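Local coordinates for alpha-actinin-like protein 1 (Schizosaccharomyces pombe, PDB 5BVR) that binds actin filaments through its tandem calponin-homology domains and helps form and organise the actin ring in cytokinesis, at residues T17-T22 and R114-D119; G53-G58 and K82-P87; L164-R169 and L173-L178; L189-A194 and M221-E226. One frame throughout, in Å; residues are numbered along the deposited sequence.

Contact 1 (T17-T22 and R114-D119); sequences TKWFNT and RFTIAD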
loop_
_atom_site.group_PDB
_atom_site.type_symbol
_atom_site.label_atom_id
_atom_site.label_comp_id
_atom_site.label_asym_id
_atom_site.label_seq_id
_atom_site.Cartn_x
_atom_site.Cartn_y
_atom_site.Cartn_z
ATOM N N THR A 17 -1.950 6.361 4.481
ATOM C CA THR A 17 -3.165 7.174 4.386
ATOM C C THR A 17 -3.717 7.109 2.973
ATOM O O THR A 17 -4.912 6.904 2.771
ATOM C CB THR A 17 -2.893 8.622 4.779
ATOM O OG1 THR A 17 -2.462 8.653 6.136
ATOM C CG2 THR A 17 -4.137 9.502 4.629
ATOM N N LYS A 18 -2.851 7.258 1.975
ATOM C CA LYS A 18 -3.309 7.206 0.593
ATOM C C LYS A 18 -3.887 5.816 0.262
ATOM O O LYS A 18 -4.927 5.722 -0.415
ATOM C CB LYS A 18 -2.168 7.594 -0.364
ATOM C CG LYS A 18 -1.938 9.107 -0.414
ATOM C CD LYS A 18 -0.729 9.511 -1.224
ATOM C CE LYS A 18 0.454 9.777 -0.310
ATOM N NZ LYS A 18 1.689 10.209 -1.015
ATOM N N TRP A 19 -3.252 4.750 0.757
ATOM C CA TRP A 19 -3.744 3.393 0.549
ATOM C C TRP A 19 -5.152 3.254 1.168
ATOM O O TRP A 19 -6.080 2.779 0.513
ATOM C CB TRP A 19 -2.763 2.376 1.142
ATOM C CG TRP A 19 -3.295 0.991 1.072
ATOM C CD1 TRP A 19 -3.219 0.118 0.010
ATOM C CD2 TRP A 19 -4.018 0.317 2.096
ATOM N NE1 TRP A 19 -3.829 -1.071 0.347
ATOM C CE2 TRP A 19 -4.349 -0.962 1.611
ATOM C CE3 TRP A 19 -4.417 0.665 3.384
ATOM C CZ2 TRP A 19 -5.043 -1.890 2.382
ATOM C CZ3 TRP A 19 -5.098 -0.250 4.140
ATOM C CH2 TRP A 19 -5.419 -1.509 3.639
ATOM N N PHE A 20 -5.287 3.716 2.401
ATOM C CA PHE A 20 -6.551 3.655 3.152
ATOM C C PHE A 20 -7.626 4.354 2.315
ATOM O O PHE A 20 -8.733 3.825 2.127
ATOM C CB PHE A 20 -6.330 4.322 4.522
ATOM C CG PHE A 20 -7.256 3.880 5.630
ATOM C CD1 PHE A 20 -8.628 3.999 5.522
ATOM C CD2 PHE A 20 -6.710 3.424 6.823
ATOM C CE1 PHE A 20 -9.436 3.630 6.571
ATOM C CE2 PHE A 20 -7.511 3.073 7.880
ATOM C CZ PHE A 20 -8.880 3.174 7.753
ATOM N N ASN A 21 -7.296 5.532 1.797
ATOM C CA ASN A 21 -8.251 6.312 1.018
ATOM C C ASN A 21 -8.627 5.703 -0.317
ATOM O O ASN A 21 -9.783 5.846 -0.739
ATOM C CB ASN A 21 -7.789 7.751 0.847
ATOM C CG ASN A 21 -7.868 8.525 2.128
ATOM O OD1 ASN A 21 -8.617 8.171 3.042
ATOM N ND2 ASN A 21 -7.097 9.583 2.218
ATOM N N THR A 22 -7.707 5.013 -0.993
ATOM C CA THR A 22 -8.108 4.301 -2.206
ATOM C C THR A 22 -9.219 3.281 -1.913
ATOM O O THR A 22 -10.093 3.043 -2.738
ATOM C CB THR A 22 -6.931 3.578 -2.920
ATOM O OG1 THR A 22 -6.450 2.491 -2.123
ATOM C CG2 THR A 22 -5.822 4.537 -3.235
ATOM N N ARG A 114 -1.993 -8.449 4.955
ATOM C CA ARG A 114 -2.932 -9.538 4.837
ATOM C C ARG A 114 -3.797 -9.394 3.596
ATOM O O ARG A 114 -4.038 -10.367 2.875
ATOM C CB ARG A 114 -3.829 -9.603 6.068
ATOM C CG ARG A 114 -4.979 -10.578 5.964
ATOM C CD ARG A 114 -4.570 -12.021 5.765
ATOM N NE ARG A 114 -5.749 -12.868 5.899
ATOM C CZ ARG A 114 -6.652 -13.053 4.940
ATOM N NH1 ARG A 114 -6.505 -12.475 3.751
ATOM N NH2 ARG A 114 -7.704 -13.826 5.167
ATOM N N PHE A 115 -4.268 -8.182 3.335
ATOM C CA PHE A 115 -5.310 -8.003 2.329
ATOM C C PHE A 115 -4.806 -7.546 0.967
ATOM O O PHE A 115 -5.535 -7.578 -0.021
ATOM C CB PHE A 115 -6.406 -7.077 2.862
ATOM C CG PHE A 115 -7.179 -7.677 3.989
ATOM C CD1 PHE A 115 -8.107 -8.680 3.734
ATOM C CD2 PHE A 115 -6.949 -7.286 5.291
ATOM C CE1 PHE A 115 -8.802 -9.267 4.777
ATOM C CE2 PHE A 115 -7.643 -7.862 6.336
ATOM C CZ PHE A 115 -8.588 -8.854 6.071
ATOM N N THR A 116 -3.552 -7.130 0.902
ATOM C CA THR A 116 -2.957 -6.701 -0.355
ATOM C C THR A 116 -1.787 -7.571 -0.786
ATOM O O THR A 116 -1.538 -7.709 -1.962
ATOM C CB THR A 116 -2.485 -5.232 -0.239
ATOM O OG1 THR A 116 -3.628 -4.377 -0.092
ATOM C CG2 THR A 116 -1.684 -4.769 -1.426
ATOM N N ILE A 117 -1.034 -8.112 0.155
ATOM C CA ILE A 117 0.177 -8.823 -0.197
ATOM C C ILE A 117 0.092 -10.331 -0.024
ATOM O O ILE A 117 0.641 -11.053 -0.812
ATOM C CB ILE A 117 1.356 -8.217 0.555
ATOM C CG1 ILE A 117 1.602 -6.814 -0.034
ATOM C CG2 ILE A 117 2.617 -9.077 0.439
ATOM C CD1 ILE A 117 2.609 -6.021 0.664
ATOM N N ALA A 118 -0.630 -10.804 0.987
ATOM C CA ALA A 118 -0.600 -12.233 1.288
ATOM C C ALA A 118 -1.011 -13.130 0.112
ATOM O O ALA A 118 -0.452 -14.209 -0.050
ATOM C CB ALA A 118 -1.473 -12.529 2.492
ATOM N N ASP A 119 -1.973 -12.684 -0.695
ATOM C CA ASP A 119 -2.498 -13.517 -1.787
ATOM C C ASP A 119 -1.653 -13.433 -3.061
ATOM O O ASP A 119 -1.904 -14.156 -4.031
ATOM C CB ASP A 119 -3.938 -13.128 -2.124
ATOM C CG ASP A 119 -4.007 -11.920 -3.022
ATOM O OD1 ASP A 119 -3.896 -10.791 -2.500
ATOM O OD2 ASP A 119 -4.155 -12.094 -4.252
#
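Trp19 and Thr116 meet with the flat indole turned edge-on to the threonine hydroxyl, one side chain coming from helix 11-25 and the other from the end of helix 101-117. The nitrogen side of the indole does the touching: NE1 of Trp19 lies 3.3 Å from OG1 of Thr116, and the hydroxyl oxygen sits close to the ring plane, with CZ2 of Trp19 at 3.8 Å from the same OG1. The indole and the threonine run by one another head to tail and touch along one edge of the ring, a small overlap that buries 81 Å² in all. Trp19 gets its ring this far across because CG is anti to the backbone N (chi1 174°), which throws the indole away from its own helix.

On the tryptophan's own helix, Thr22 OG1 donates a hydrogen bond to Trp19 O, 2.7 Å away and three residues back. Leu48, Ile52, Ile108 and Ile112 pack round the indole from within the first domain. Thr222 of helix 217-234 also touches it, and the same helix supplies Ala225 against Thr116 and His229, hydrogen-bonded to Thr116 O. This is a buried contact between helices 11-25 and 101-117 of the first calponin-homology domain, where helix 217-234 of the second packs on both, as the two domains of a compact tandem actin-binding domain press together.

Contact 2 (G53-G58 and K82-P87); sequences GDENLG and KSKGMP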
loop_
_atom_site.group_PDB
_atom_site.type_symbol
_atom_site.label_atom_id
_atom_site.label_comp_id
_atom_site.label_asym_id
_atom_site.label_seq_id
_atom_site.Cartn_x
_atom_site.Cartn_y
_atom_site.Cartn_z
ATOM N N GLY A 53 -11.915 -6.852 3.419
ATOM C CA GLY A 53 -12.276 -8.187 3.861
ATOM C C GLY A 53 -13.483 -8.783 3.141
ATOM O O GLY A 53 -13.765 -9.960 3.323
ATOM N N ASP A 54 -14.192 -7.974 2.353
ATOM C CA ASP A 54 -15.381 -8.436 1.613
ATOM C C ASP A 54 -16.381 -9.071 2.566
ATOM O O ASP A 54 -16.910 -10.160 2.331
ATOM C CB ASP A 54 -14.977 -9.405 0.500
ATOM C CG ASP A 54 -16.146 -9.812 -0.375
ATOM O OD1 ASP A 54 -17.097 -9.015 -0.517
ATOM O OD2 ASP A 54 -16.105 -10.941 -0.912
ATOM N N GLU A 55 -16.658 -8.376 3.657
ATOM C CA GLU A 55 -17.633 -8.867 4.622
ATOM C C GLU A 55 -18.440 -7.743 5.236
ATOM O O GLU A 55 -17.984 -6.619 5.352
ATOM C CB GLU A 55 -16.945 -9.647 5.736
ATOM C CG GLU A 55 -16.309 -10.931 5.290
ATOM C CD GLU A 55 -15.660 -11.655 6.438
ATOM O OE1 GLU A 55 -16.392 -12.024 7.384
ATOM O OE2 GLU A 55 -14.417 -11.831 6.397
ATOM N N ASN A 56 -19.657 -8.070 5.628
ATOM C CA ASN A 56 -20.502 -7.151 6.351
ATOM C C ASN A 56 -20.255 -7.368 7.825
ATOM O O ASN A 56 -20.542 -8.443 8.350
ATOM C CB ASN A 56 -21.946 -7.465 6.023
ATOM C CG ASN A 56 -22.899 -6.399 6.503
ATOM O OD1 ASN A 56 -22.794 -5.905 7.628
ATOM N ND2 ASN A 56 -23.842 -6.032 5.645
ATOM N N LEU A 57 -19.716 -6.352 8.492
ATOM C CA LEU A 57 -19.386 -6.462 9.908
ATOM C C LEU A 57 -20.606 -6.164 10.793
ATOM O O LEU A 57 -20.511 -6.234 12.006
ATOM C CB LEU A 57 -18.197 -5.548 10.254
ATOM C CG LEU A 57 -16.787 -6.164 10.198
ATOM C CD1 LEU A 57 -16.485 -6.748 8.835
ATOM C CD2 LEU A 57 -15.721 -5.141 10.579
ATOM N N GLY A 58 -21.745 -5.835 10.188
ATOM C CA GLY A 58 -22.972 -5.646 10.944
ATOM C C GLY A 58 -23.079 -4.295 11.632
ATOM O O GLY A 58 -22.457 -3.319 11.223
ATOM N N LYS A 82 -8.558 -10.072 14.657
ATOM C CA LYS A 82 -8.091 -11.251 15.374
ATOM C C LYS A 82 -8.756 -12.519 14.843
ATOM O O LYS A 82 -8.100 -13.550 14.684
ATOM C CB LYS A 82 -8.372 -11.088 16.868
ATOM C CG LYS A 82 -7.899 -12.241 17.724
ATOM C CD LYS A 82 -8.197 -11.994 19.197
ATOM C CE LYS A 82 -7.734 -13.166 20.062
ATOM N NZ LYS A 82 -8.046 -12.955 21.505
ATOM N N SER A 83 -10.058 -12.435 14.568
ATOM C CA SER A 83 -10.821 -13.588 14.076
ATOM C C SER A 83 -10.285 -14.128 12.754
ATOM O O SER A 83 -10.507 -15.295 12.417
ATOM C CB SER A 83 -12.297 -13.231 13.919
ATOM O OG SER A 83 -12.550 -12.599 12.679
ATOM N N LYS A 84 -9.593 -13.275 12.007
ATOM C CA LYS A 84 -8.987 -13.660 10.734
ATOM C C LYS A 84 -7.543 -14.128 10.904
ATOM O O LYS A 84 -6.838 -14.324 9.920
ATOM C CB LYS A 84 -9.044 -12.493 9.736
ATOM C CG LYS A 84 -10.458 -11.942 9.481
ATOM C CD LYS A 84 -11.294 -12.827 8.565
ATOM C CE LYS A 84 -10.860 -12.693 7.112
ATOM N NZ LYS A 84 -11.589 -13.647 6.221
ATOM N N GLY A 85 -7.103 -14.309 12.144
ATOM C CA GLY A 85 -5.772 -14.821 12.422
ATOM C C GLY A 85 -4.634 -13.831 12.305
ATOM O O GLY A 85 -3.471 -14.229 12.204
ATOM N N MET A 86 -4.945 -12.539 12.338
ATOM C CA MET A 86 -3.904 -11.529 12.292
ATOM C C MET A 86 -3.482 -11.162 13.680
ATOM O O MET A 86 -4.336 -11.008 14.563
ATOM C CB MET A 86 -4.389 -10.263 11.595
ATOM C CG MET A 86 -4.282 -10.311 10.097
ATOM S SD MET A 86 -5.250 -9.055 9.291
ATOM C CE MET A 86 -6.920 -9.649 9.507
ATOM N N PRO A 87 -2.170 -10.944 13.869
ATOM C CA PRO A 87 -1.632 -10.547 15.174
ATOM C C PRO A 87 -2.067 -9.143 15.555
ATOM O O PRO A 87 -1.955 -8.235 14.727
ATOM C CB PRO A 87 -0.123 -10.550 14.934
ATOM C CG PRO A 87 0.018 -10.225 13.483
ATOM C CD PRO A 87 -1.135 -10.896 12.814
HETATM O O HOH W 1 -11.852 -11.722 3.842
#
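Glu55 and Lys84 reach for each other from opposite directions and close a salt bridge at the surface. OE2 of Glu55 stands 3.4 Å from NZ of Lys84, and the hydrogen bond within this ion pair is weak. The firm part is behind it: the same carboxylate oxygen has a stronger partner in Tyr80 OH on helix 67-83, which probably helps hold it in place while the ammonium group approaches. Just inside this surface, Met86 is buried against Thr110 and Phe115, and Leu57 packs on Ile46 and Leu49.

Within the first calponin-homology domain, the pair ties the loop after helix 43-53 to the turn where helix 67-83 ends. The lysine's hold on the glutamate is loose by comparison. Its chain is bent at chi2 and chi3 (-77° and -75°), which folds it back and brings CE to 3.7 Å from OE2 of Glu55, and it also rests on Arg114 of helix 101-117.

A water adds a second connection with shorter bonds than the direct one. It takes a hydrogen bond from NZ of Lys84 at 3.1 Å and gives one to Gly53 O at 2.7 Å, bridging the lysine to the backbone of Gly53. Farther along the loop, Asn56 forms an Asx turn: its OD1 accepts from Gly58 N at 2.8 Å, with the donor in the plane of the Asn56 side-chain carbonyl and an N-H...O angle of 145°.

Contact 3 (L164-R169 and L173-L178); sequences LIHQHR and LDYNKL. With ZN (zinc ion), chain B.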
loop_
_atom_site.group_PDB
_atom_site.type_symbol
_atom_site.label_atom_id
_atom_site.label_comp_id
_atom_site.label_asym_id
_atom_site.label_seq_id
_atom_site.Cartn_x
_atom_site.Cartn_y
_atom_site.Cartn_z
ATOM N N LEU A 164 9.256 -2.281 -15.313
ATOM C CA LEU A 164 8.019 -3.027 -15.099
ATOM C C LEU A 164 6.949 -2.571 -16.068
ATOM O O LEU A 164 6.246 -3.385 -16.640
ATOM C CB LEU A 164 7.531 -2.848 -13.666
ATOM C CG LEU A 164 8.170 -3.713 -12.589
ATOM C CD1 LEU A 164 7.607 -3.316 -11.222
ATOM C CD2 LEU A 164 7.942 -5.185 -12.821
ATOM N N ILE A 165 6.818 -1.262 -16.240
ATOM C CA ILE A 165 5.816 -0.706 -17.137
ATOM C C ILE A 165 6.139 -1.082 -18.581
ATOM O O ILE A 165 5.268 -1.557 -19.320
ATOM C CB ILE A 165 5.732 0.817 -17.001
ATOM C CG1 ILE A 165 5.186 1.160 -15.611
ATOM C CG2 ILE A 165 4.823 1.404 -18.070
ATOM C CD1 ILE A 165 5.283 2.620 -15.272
ATOM N N HIS A 166 7.383 -0.869 -18.982
ATOM C CA HIS A 166 7.780 -1.171 -20.349
ATOM C C HIS A 166 7.534 -2.635 -20.745
ATOM O O HIS A 166 7.053 -2.918 -21.864
ATOM C CB HIS A 166 9.254 -0.807 -20.558
ATOM C CG HIS A 166 9.785 -1.171 -21.900
ATOM N ND1 HIS A 166 10.708 -2.177 -22.074
ATOM C CD2 HIS A 166 9.535 -0.665 -23.129
ATOM C CE1 HIS A 166 10.998 -2.281 -23.362
ATOM N NE2 HIS A 166 10.317 -1.361 -24.020
ATOM N N GLN A 167 7.869 -3.580 -19.877
ATOM C CA GLN A 167 7.737 -4.982 -20.259
ATOM C C GLN A 167 6.268 -5.383 -20.357
ATOM O O GLN A 167 5.905 -6.249 -21.153
ATOM C CB GLN A 167 8.511 -5.925 -19.345
ATOM C CG GLN A 167 8.118 -5.899 -17.899
ATOM C CD GLN A 167 6.920 -6.759 -17.611
ATOM O OE1 GLN A 167 6.771 -7.843 -18.188
ATOM N NE2 GLN A 167 6.077 -6.299 -16.678
ATOM N N HIS A 168 5.423 -4.697 -19.593
ATOM C CA HIS A 168 3.994 -4.977 -19.617
ATOM C C HIS A 168 3.308 -4.268 -20.794
ATOM O O HIS A 168 2.411 -4.836 -21.438
ATOM C CB HIS A 168 3.406 -4.562 -18.264
ATOM C CG HIS A 168 1.912 -4.518 -18.222
ATOM N ND1 HIS A 168 1.108 -5.653 -18.223
ATOM C CD2 HIS A 168 1.084 -3.452 -18.204
ATOM C CE1 HIS A 168 -0.157 -5.257 -18.155
ATOM N NE2 HIS A 168 -0.197 -3.934 -18.170
ATOM N N ARG A 169 3.709 -3.033 -21.067
ATOM C CA ARG A 169 3.143 -2.236 -22.163
ATOM C C ARG A 169 4.228 -1.425 -22.858
ATOM O O ARG A 169 4.425 -0.256 -22.534
ATOM C CB ARG A 169 2.092 -1.270 -21.619
ATOM C CG ARG A 169 0.773 -1.924 -21.254
ATOM C CD ARG A 169 -0.112 -2.150 -22.462
ATOM N NE ARG A 169 -0.415 -0.919 -23.197
ATOM C CZ ARG A 169 -1.403 -0.075 -22.900
ATOM N NH1 ARG A 169 -2.200 -0.299 -21.861
ATOM N NH2 ARG A 169 -1.593 1.004 -23.649
ATOM N N LEU A 173 5.832 3.292 -22.672
ATOM C CA LEU A 173 7.039 3.827 -22.064
ATOM C C LEU A 173 8.185 3.230 -22.845
ATOM O O LEU A 173 8.418 2.027 -22.756
ATOM C CB LEU A 173 7.093 3.438 -20.574
ATOM C CG LEU A 173 8.057 4.215 -19.664
ATOM C CD1 LEU A 173 7.699 4.031 -18.192
ATOM C CD2 LEU A 173 9.469 3.790 -19.872
ATOM N N ASP A 174 8.868 4.064 -23.626
ATOM C CA ASP A 174 10.029 3.653 -24.410
ATOM C C ASP A 174 11.294 3.622 -23.550
ATOM O O ASP A 174 12.050 4.600 -23.493
ATOM C CB ASP A 174 10.222 4.601 -25.596
ATOM C CG ASP A 174 11.316 4.147 -26.543
ATOM O OD1 ASP A 174 12.039 3.181 -26.220
ATOM O OD2 ASP A 174 11.456 4.775 -27.617
ATOM N N TYR A 175 11.535 2.477 -22.929
ATOM C CA TYR A 175 12.603 2.319 -21.946
ATOM C C TYR A 175 13.998 2.629 -22.514
ATOM O O TYR A 175 14.827 3.261 -21.860
ATOM C CB TYR A 175 12.569 0.887 -21.414
ATOM C CG TYR A 175 13.557 0.627 -20.320
ATOM C CD1 TYR A 175 13.224 0.868 -18.992
ATOM C CD2 TYR A 175 14.836 0.173 -20.603
ATOM C CE1 TYR A 175 14.127 0.647 -17.984
ATOM C CE2 TYR A 175 15.746 -0.054 -19.612
ATOM C CZ TYR A 175 15.395 0.185 -18.300
ATOM O OH TYR A 175 16.317 -0.034 -17.315
ATOM N N ASN A 176 14.254 2.173 -23.734
ATOM C CA ASN A 176 15.577 2.329 -24.320
ATOM C C ASN A 176 15.928 3.774 -24.658
ATOM O O ASN A 176 17.101 4.101 -24.842
ATOM C CB ASN A 176 15.701 1.435 -25.547
ATOM C CG ASN A 176 15.564 -0.024 -25.194
ATOM O OD1 ASN A 176 16.099 -0.477 -24.180
ATOM N ND2 ASN A 176 14.822 -0.769 -26.009
ATOM N N LYS A 177 14.918 4.635 -24.709
ATOM C CA LYS A 177 15.127 6.053 -24.985
ATOM C C LYS A 177 15.351 6.882 -23.707
ATOM O O LYS A 177 15.694 8.055 -23.787
ATOM C CB LYS A 177 13.939 6.605 -25.777
ATOM C CG LYS A 177 14.235 6.892 -27.242
ATOM C CD LYS A 177 14.968 8.222 -27.415
ATOM C CE LYS A 177 15.158 8.577 -28.890
ATOM N NZ LYS A 177 15.491 10.019 -29.084
ATOM N N LEU A 178 15.155 6.285 -22.530
ATOM C CA LEU A 178 15.392 7.002 -21.283
ATOM C C LEU A 178 16.847 7.379 -21.104
ATOM O O LEU A 178 17.740 6.634 -21.499
ATOM C CB LEU A 178 14.979 6.148 -20.077
ATOM C CG LEU A 178 13.529 5.689 -20.014
ATOM C CD1 LEU A 178 13.359 4.755 -18.848
ATOM C CD2 LEU A 178 12.605 6.876 -19.881
HETATM ZN ZN ZN B . 1.587 -7.470 -18.077
HETATM O O HOH W 2 3.185 -7.866 -16.503
HETATM O O HOH W 3 2.347 -8.026 -19.849
#
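At the C-terminal end of helix 159-168 in the second calponin-homology domain, the chain doubles back and lays Leu173 and Tyr175 against His166 and Ile165. The imidazole of His166 is touched over one face and at one edge. Over the face comes CB of Tyr175, a CH-pi contact 3.6 Å from the ring centroid of His166 and 17° off its normal. At the edge, CD2 of His166 approaches Leu173 O to 2.9 Å, close for a carbon and an oxygen. With CG anti to the backbone N (chi1 176°), His166 holds its ring out from the helix into this bend, and Tyr142 OH hydrogen-bonds its ND1. Asp174, between Leu173 and Tyr175, is the centre of an inverse gamma turn. Deeper in, CG2 of Ile165 packs 3.9 Å from CD1 of Leu173, the isoleucine and leucine set roughly perpendicular.

His168 faces elsewhere and binds a zinc ion through ND1 at 1.9 Å; Asp235 supplies another ligand, and two waters complete the coordination. Gln167 NE2 donates to a lone pair of Leu164 O, in that carbonyl's plane, though the oxygen lies 25° out of the glutamine's amide plane. The same NE2 also reaches one of the metal-bound waters at 3.3 Å.

Contact 4 (L189-A194 and M221-E226); sequences LAFDIA and MTYVAE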
loop_
_atom_site.group_PDB
_atom_site.type_symbol
_atom_site.label_atom_id
_atom_site.label_comp_id
_atom_site.label_asym_id
_atom_site.label_seq_id
_atom_site.Cartn_x
_atom_site.Cartn_y
_atom_site.Cartn_z
ATOM N N LEU A 189 8.056 9.880 -14.585
ATOM C CA LEU A 189 7.455 9.288 -15.783
ATOM C C LEU A 189 6.697 8.000 -15.437
ATOM O O LEU A 189 5.519 7.842 -15.792
ATOM C CB LEU A 189 8.545 9.006 -16.825
ATOM C CG LEU A 189 8.052 8.489 -18.169
ATOM C CD1 LEU A 189 7.298 9.567 -18.928
ATOM C CD2 LEU A 189 9.233 7.964 -18.983
ATOM N N ALA A 190 7.369 7.095 -14.733
ATOM C CA ALA A 190 6.750 5.831 -14.358
ATOM C C ALA A 190 5.503 6.067 -13.516
ATOM O O ALA A 190 4.453 5.485 -13.793
ATOM C CB ALA A 190 7.734 4.952 -13.610
ATOM N N PHE A 191 5.593 6.892 -12.481
ATOM C CA PHE A 191 4.448 7.108 -11.610
ATOM C C PHE A 191 3.283 7.699 -12.402
ATOM O O PHE A 191 2.131 7.325 -12.160
ATOM C CB PHE A 191 4.803 8.029 -10.445
ATOM C CG PHE A 191 5.736 7.422 -9.429
ATOM C CD1 PHE A 191 6.314 6.162 -9.598
ATOM C CD2 PHE A 191 6.020 8.125 -8.267
ATOM C CE1 PHE A 191 7.170 5.640 -8.605
ATOM C CE2 PHE A 191 6.864 7.607 -7.309
ATOM C CZ PHE A 191 7.424 6.364 -7.479
ATOM N N ASP A 192 3.584 8.610 -13.326
ATOM C CA ASP A 192 2.548 9.272 -14.130
ATOM C C ASP A 192 1.881 8.288 -15.091
ATOM O O ASP A 192 0.653 8.235 -15.201
ATOM C CB ASP A 192 3.159 10.409 -14.949
ATOM C CG ASP A 192 3.520 11.620 -14.123
ATOM O OD1 ASP A 192 3.104 11.707 -12.953
ATOM O OD2 ASP A 192 4.229 12.507 -14.670
ATOM N N ILE A 193 2.683 7.508 -15.789
ATOM C CA ILE A 193 2.144 6.543 -16.734
ATOM C C ILE A 193 1.335 5.464 -16.013
ATOM O O ILE A 193 0.231 5.122 -16.446
ATOM C CB ILE A 193 3.250 5.920 -17.573
ATOM C CG1 ILE A 193 3.849 6.978 -18.501
ATOM C CG2 ILE A 193 2.720 4.760 -18.389
ATOM C CD1 ILE A 193 5.107 6.518 -19.208
ATOM N N ALA A 194 1.870 4.928 -14.920
ATOM C CA ALA A 194 1.145 3.954 -14.096
ATOM C C ALA A 194 -0.234 4.472 -13.712
ATOM O O ALA A 194 -1.242 3.765 -13.817
ATOM C CB ALA A 194 1.949 3.633 -12.850
ATOM N N MET A 221 6.707 -1.486 -0.778
ATOM C CA MET A 221 5.956 -2.717 -0.969
ATOM C C MET A 221 4.482 -2.448 -1.253
ATOM O O MET A 221 3.882 -3.089 -2.112
ATOM C CB MET A 221 6.047 -3.591 0.253
ATOM C CG MET A 221 7.417 -4.230 0.473
ATOM S SD MET A 221 7.501 -5.236 1.968
ATOM C CE MET A 221 6.257 -6.429 1.496
ATOM N N THR A 222 3.900 -1.533 -0.507
ATOM C CA THR A 222 2.488 -1.211 -0.688
ATOM C C THR A 222 2.224 -0.745 -2.119
ATOM O O THR A 222 1.222 -1.152 -2.740
ATOM C CB THR A 222 2.028 -0.131 0.310
ATOM O OG1 THR A 222 2.253 -0.607 1.640
ATOM C CG2 THR A 222 0.538 0.190 0.164
ATOM N N TYR A 223 3.086 0.129 -2.641
ATOM C CA TYR A 223 2.928 0.691 -3.965
ATOM C C TYR A 223 3.220 -0.372 -5.061
ATOM O O TYR A 223 2.435 -0.532 -6.007
ATOM C CB TYR A 223 3.812 1.940 -4.124
ATOM C CG TYR A 223 3.703 2.585 -5.484
ATOM C CD1 TYR A 223 2.498 3.058 -5.977
ATOM C CD2 TYR A 223 4.817 2.752 -6.269
ATOM C CE1 TYR A 223 2.414 3.639 -7.247
ATOM C CE2 TYR A 223 4.742 3.334 -7.533
ATOM C CZ TYR A 223 3.555 3.780 -8.012
ATOM O OH TYR A 223 3.474 4.337 -9.265
ATOM N N VAL A 224 4.307 -1.118 -4.913
ATOM C CA VAL A 224 4.670 -2.123 -5.902
ATOM C C VAL A 224 3.575 -3.194 -5.980
ATOM O O VAL A 224 3.283 -3.711 -7.072
ATOM C CB VAL A 224 6.025 -2.742 -5.571
ATOM C CG1 VAL A 224 6.288 -3.982 -6.434
ATOM C CG2 VAL A 224 7.124 -1.713 -5.770
ATOM N N ALA A 225 2.934 -3.533 -4.861
ATOM C CA ALA A 225 1.825 -4.498 -4.890
ATOM C C ALA A 225 0.714 -4.042 -5.844
ATOM O O ALA A 225 0.008 -4.888 -6.447
ATOM C CB ALA A 225 1.240 -4.710 -3.489
ATOM N N GLU A 226 0.527 -2.732 -6.004
ATOM C CA GLU A 226 -0.488 -2.222 -6.945
ATOM C C GLU A 226 -0.142 -2.625 -8.374
ATOM O O GLU A 226 -1.039 -2.907 -9.175
ATOM C CB GLU A 226 -0.658 -0.698 -6.892
ATOM C CG GLU A 226 -1.144 -0.155 -5.544
ATOM C CD GLU A 226 -2.621 -0.343 -5.286
ATOM O OE1 GLU A 226 -3.355 -0.705 -6.224
ATOM O OE2 GLU A 226 -3.045 -0.112 -4.133
HETATM O O HOH W 4 1.225 5.545 -10.041
#
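Tyr223 points the edge of its ring at the face of Phe191, a T-shaped pair with centroids 5.0 Å apart and planes at 71°. The pair joins two helices of the second calponin-homology domain, 183-198 and 217-234, in the interior of its helical bundle. CE2 of Tyr223 meets CE1 of Phe191 at 3.5 Å, and the hydroxyl end travels on along the phenylalanine, so that OH of Tyr223 comes within 3.4 Å of CD1 of Phe191.

The tyrosine needs its full length for this, because the two backbones stay far apart: the CA atoms of Phe191 and Tyr223 are 10.1 Å from each other. Its CG is anti to the backbone N (chi1 180°), which carries the ring straight across the gap, whereas Phe191 has CG anti to its carbonyl carbon (chi1 -70°) and presents a ring face to the tyrosine edge. One turn farther on, the CB of Ala194 lies in van der Waals contact with OH of Tyr223, 4.0 Å away.

More aromatic rings surround the pair. Phe161 of helix 159-168 meets Phe191 edge-to-face and also touches Tyr223, while Tyr227 packs edge-to-face on Tyr223 and hydrogen-bonds its hydroxyl. A water in the plane of the tyrosine ring, at its edge, accepts from Tyr223 OH at 2.7 Å and donates to Phe191 O at 2.9 Å.

The four contacts run in two pairs, one in each calponin-homology domain of this actin-binding part of the protein. Contact 2 is nested inside the loop closed by contact 1, their centres 14 Å apart, and the two touch through Met86 and Phe115. Contacts 3 and 4 follow in series, 13 Å apart, sharing the packing of Ile165 and Leu173 on helix 183-198. The domains meet between contacts 1 and 4, also 14 Å apart, where Ile117 of helix 101-117 packs on Met221 of helix 217-234. Contacts 2 and 3 are 39 Å apart between centres; the four contacts run from one end of the two-domain unit to the other, with the domain interface between contacts 1 and 4.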